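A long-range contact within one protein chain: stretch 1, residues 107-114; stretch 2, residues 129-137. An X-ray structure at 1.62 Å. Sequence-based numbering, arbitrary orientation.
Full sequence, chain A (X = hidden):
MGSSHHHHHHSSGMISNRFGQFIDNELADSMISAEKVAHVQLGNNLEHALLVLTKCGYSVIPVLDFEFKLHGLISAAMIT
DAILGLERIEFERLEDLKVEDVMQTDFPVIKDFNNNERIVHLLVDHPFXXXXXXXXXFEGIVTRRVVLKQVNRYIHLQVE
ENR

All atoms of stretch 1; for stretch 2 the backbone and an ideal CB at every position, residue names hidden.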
# COMPACT_ATOMS: atom_id res chain seq x y z
N PHE A 107 -5.15 -4.37 15.21
CA PHE A 107 -3.86 -3.96 14.66
C PHE A 107 -2.78 -4.00 15.74
O PHE A 107 -3.09 -3.79 16.92
CB PHE A 107 -3.93 -2.55 14.05
CG PHE A 107 -4.51 -1.52 14.97
CD1 PHE A 107 -3.71 -0.86 15.88
CD2 PHE A 107 -5.86 -1.23 14.93
CE1 PHE A 107 -4.25 0.08 16.75
CE2 PHE A 107 -6.41 -0.29 15.79
CZ PHE A 107 -5.61 0.37 16.70
N PRO A 108 -1.54 -4.26 15.37
CA PRO A 108 -0.46 -4.20 16.35
C PRO A 108 -0.01 -2.76 16.57
O PRO A 108 -0.24 -1.88 15.74
CB PRO A 108 0.65 -5.02 15.68
CG PRO A 108 0.44 -4.77 14.22
CD PRO A 108 -1.05 -4.62 14.02
N VAL A 109 0.63 -2.54 17.71
CA VAL A 109 1.24 -1.24 18.00
C VAL A 109 2.62 -1.46 18.60
O VAL A 109 2.95 -2.53 19.10
CB VAL A 109 0.38 -0.36 18.94
CG1 VAL A 109 -0.98 -0.05 18.32
CG2 VAL A 109 0.22 -1.03 20.30
N ILE A 110 3.42 -0.40 18.54
CA ILE A 110 4.74 -0.32 19.15
C ILE A 110 4.66 0.72 20.26
O ILE A 110 4.17 1.83 20.04
CB ILE A 110 5.81 0.09 18.11
CG1 ILE A 110 6.01 -1.03 17.08
CG2 ILE A 110 7.12 0.47 18.78
CD1 ILE A 110 6.62 -0.53 15.75
N LYS A 111 5.09 0.35 21.46
CA LYS A 111 5.05 1.29 22.57
C LYS A 111 6.43 1.73 23.03
O LYS A 111 6.54 2.65 23.85
CB LYS A 111 4.28 0.68 23.76
CG LYS A 111 2.83 0.35 23.43
CD LYS A 111 1.90 0.78 24.54
CE LYS A 111 0.73 -0.17 24.69
NZ LYS A 111 -0.10 0.17 25.88
N ASP A 112 7.49 1.12 22.50
CA ASP A 112 8.86 1.43 22.85
C ASP A 112 9.75 0.77 21.81
O ASP A 112 9.32 -0.12 21.07
CB ASP A 112 9.22 0.92 24.25
CG ASP A 112 9.10 -0.58 24.37
OD1 ASP A 112 10.05 -1.29 23.97
OD2 ASP A 112 8.04 -1.06 24.84
N PHE A 113 11.01 1.21 21.78
CA PHE A 113 12.00 0.65 20.87
C PHE A 113 13.03 -0.20 21.60
O PHE A 113 14.17 -0.34 21.15
CB PHE A 113 12.68 1.78 20.09
CG PHE A 113 11.78 2.40 19.07
CD1 PHE A 113 11.01 3.51 19.39
CD2 PHE A 113 11.67 1.86 17.80
CE1 PHE A 113 10.16 4.08 18.45
CE2 PHE A 113 10.82 2.42 16.85
CZ PHE A 113 10.07 3.53 17.18
N ASN A 114 12.63 -0.79 22.73
CA ASN A 114 13.55 -1.61 23.51
C ASN A 114 13.78 -3.00 22.93
O ASN A 114 14.70 -3.69 23.37
CB ASN A 114 13.05 -1.73 24.95
CG ASN A 114 12.99 -0.40 25.66
OD1 ASN A 114 13.72 0.53 25.33
ND2 ASN A 114 12.11 -0.30 26.66
N UNK A 129 3.80 -0.21 11.16
CA UNK A 129 3.22 -0.40 12.48
C UNK A 129 3.17 0.93 13.20
O UNK A 129 4.15 1.68 13.20
CB UNK A 129 4.02 -1.43 13.29
N UNK A 130 2.04 1.20 13.84
CA UNK A 130 1.85 2.47 14.52
C UNK A 130 2.61 2.49 15.84
O UNK A 130 2.72 1.46 16.52
CB UNK A 130 0.36 2.73 14.76
N UNK A 131 3.15 3.66 16.19
CA UNK A 131 3.81 3.90 17.48
C UNK A 131 2.86 4.72 18.35
O UNK A 131 2.30 5.72 17.88
CB UNK A 131 5.15 4.62 17.30
N UNK A 132 2.67 4.29 19.60
CA UNK A 132 1.80 4.99 20.53
C UNK A 132 2.51 5.06 21.87
O UNK A 132 3.44 4.29 22.14
CB UNK A 132 0.44 4.30 20.66
N UNK A 133 2.09 6.00 22.70
CA UNK A 133 2.66 6.04 24.04
C UNK A 133 1.76 5.22 24.97
O UNK A 133 0.80 4.58 24.54
CB UNK A 133 2.80 7.48 24.54
N UNK A 134 2.04 5.23 26.28
CA UNK A 134 1.33 4.30 27.16
C UNK A 134 -0.17 4.59 27.25
O UNK A 134 -0.93 3.68 27.58
CB UNK A 134 1.94 4.35 28.56
N UNK A 135 -0.62 5.81 26.94
CA UNK A 135 -2.05 6.11 26.93
C UNK A 135 -2.65 6.10 25.52
O UNK A 135 -3.72 6.66 25.30
CB UNK A 135 -2.29 7.47 27.58
N UNK A 136 -1.97 5.44 24.58
CA UNK A 136 -2.41 5.22 23.20
C UNK A 136 -2.41 6.48 22.35
O UNK A 136 -2.99 6.49 21.26
CB UNK A 136 -3.82 4.62 23.20
N UNK A 137 -1.74 7.54 22.80
CA UNK A 137 -1.57 8.72 21.97
C UNK A 137 -0.70 8.37 20.77
O UNK A 137 0.37 7.77 20.92
CB UNK A 137 -0.96 9.87 22.77

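Residues 129-132 run parallel to 109-110. The side chain at 131 lies on the same face of the sheet as that of Ile110, its bridge partner.

Position 129 has extended backbone angles, and its CB points toward stretch 1, with the ideal CB 3.7 Å from Ile110 CD1. Pro108 also lies near. A compact apolar side chain suits this place; valine, isoleucine or alanine would all be reasonable. The residue is Val129, rotamer t. Its CG1 packs 3.6 Å from Ile110 CD1 and 4.3 Å from Pro108 CG.

Position 130 is also extended, and its ideal CB lies on the face that carries Val109, 4.7 Å from Val109 CG1. A small residue fits, apolar or mildly polar: alanine, valine, cysteine, serine or threonine. The carbonyl O accepts a hydrogen bond from Ile110 N at 2.8 Å. The amide N is 4.3 Å from Pro108 O, too far for a direct bond. The deposited residue is Cys130, rotamer m. No atom of its side chain comes closer to stretch 1 than 4.6 Å, so the contacts within 4.5 Å are made by the backbone. A water closes the gap, accepting from Cys130 N at 2.9 Å and donating to Pro108 O at 2.6 Å.

Position 131 turns to the Ile110 face. Its ideal CB is 4.0 Å from Ile110 O and 5.0 Å from Phe113 CZ. A branched apolar side chain, valine, isoleucine or leucine, can reach both the Ile110 side chain and the Phe113 ring. Val131, rotamer t, places CG2 4.2 Å from Ile110 CB and 4.1 Å from Phe113 CZ, bridging the two side chains. Its CA also makes a CA-H...O contact with Ile110 O at 3.3 Å.

Position 132 points its CB sideways, the ideal CB 5.0 Å from Val109 CB and 5.4 Å from Lys111 CG. A branched apolar residue could meet both. Val132, rotamer m, brings CG2 4.2 Å from Val109 CB and 4.0 Å from Lys111 CG. Val132 N donates to Ile110 O at 2.9 Å, so Ile110 is bonded through both its N and its O.

Position 133 points its CB away; polar residues suit the turn. Asp133 opens a type I turn and accepts from the amide N of 137 at its OD1, 3.1 Å away. Position 134 also points away and tolerates polar residues; it is Ser134. Position 135 is alike, and is Asp135.

Position 136 has positive phi, which favours glycine or asparagine but does not exclude others. Its CB points sideways, and the lysine end offers a charge nearby. His136 reaches back, with NE2 4.1 Å from Lys111 NZ, a contact without a hydrogen bond.

Position 137 is out of reach, which leaves the choice open. It is His137.

Stretch 2 (129-137) VCVVDSDHH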
# COMPACT_ATOMS: atom_id res chain seq x y z
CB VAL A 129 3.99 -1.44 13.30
CG1 VAL A 129 3.36 -1.60 14.68
CG2 VAL A 129 3.98 -2.77 12.58
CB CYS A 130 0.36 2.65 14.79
SG CYS A 130 -0.56 3.08 13.29
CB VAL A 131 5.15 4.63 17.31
CG1 VAL A 131 5.84 4.82 18.65
CG2 VAL A 131 6.07 3.86 16.35
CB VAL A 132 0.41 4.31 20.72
CG1 VAL A 132 -0.32 4.15 19.36
CG2 VAL A 132 0.56 2.97 21.42
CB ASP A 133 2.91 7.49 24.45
CG ASP A 133 1.68 8.18 24.94
OD1 ASP A 133 0.59 7.62 24.77
OD2 ASP A 133 1.80 9.29 25.52
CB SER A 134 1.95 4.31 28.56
OG SER A 134 2.33 5.61 28.95
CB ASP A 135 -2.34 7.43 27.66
CG ASP A 135 -2.10 8.68 26.81
OD1 ASP A 135 -1.32 8.64 25.85
OD2 ASP A 135 -2.69 9.74 27.10
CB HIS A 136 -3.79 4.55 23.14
CG HIS A 136 -3.75 3.09 23.48
ND1 HIS A 136 -3.29 2.14 22.60
CD2 HIS A 136 -4.08 2.43 24.62
CE1 HIS A 136 -3.35 0.95 23.18
NE2 HIS A 136 -3.83 1.10 24.40
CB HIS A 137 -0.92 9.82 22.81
CG HIS A 137 -0.68 11.10 22.07
ND1 HIS A 137 0.50 11.36 21.40
CD2 HIS A 137 -1.45 12.21 21.93
CE1 HIS A 137 0.44 12.57 20.88
NE2 HIS A 137 -0.73 13.11 21.18
O HOH W 1 -0.35 -0.45 13.52
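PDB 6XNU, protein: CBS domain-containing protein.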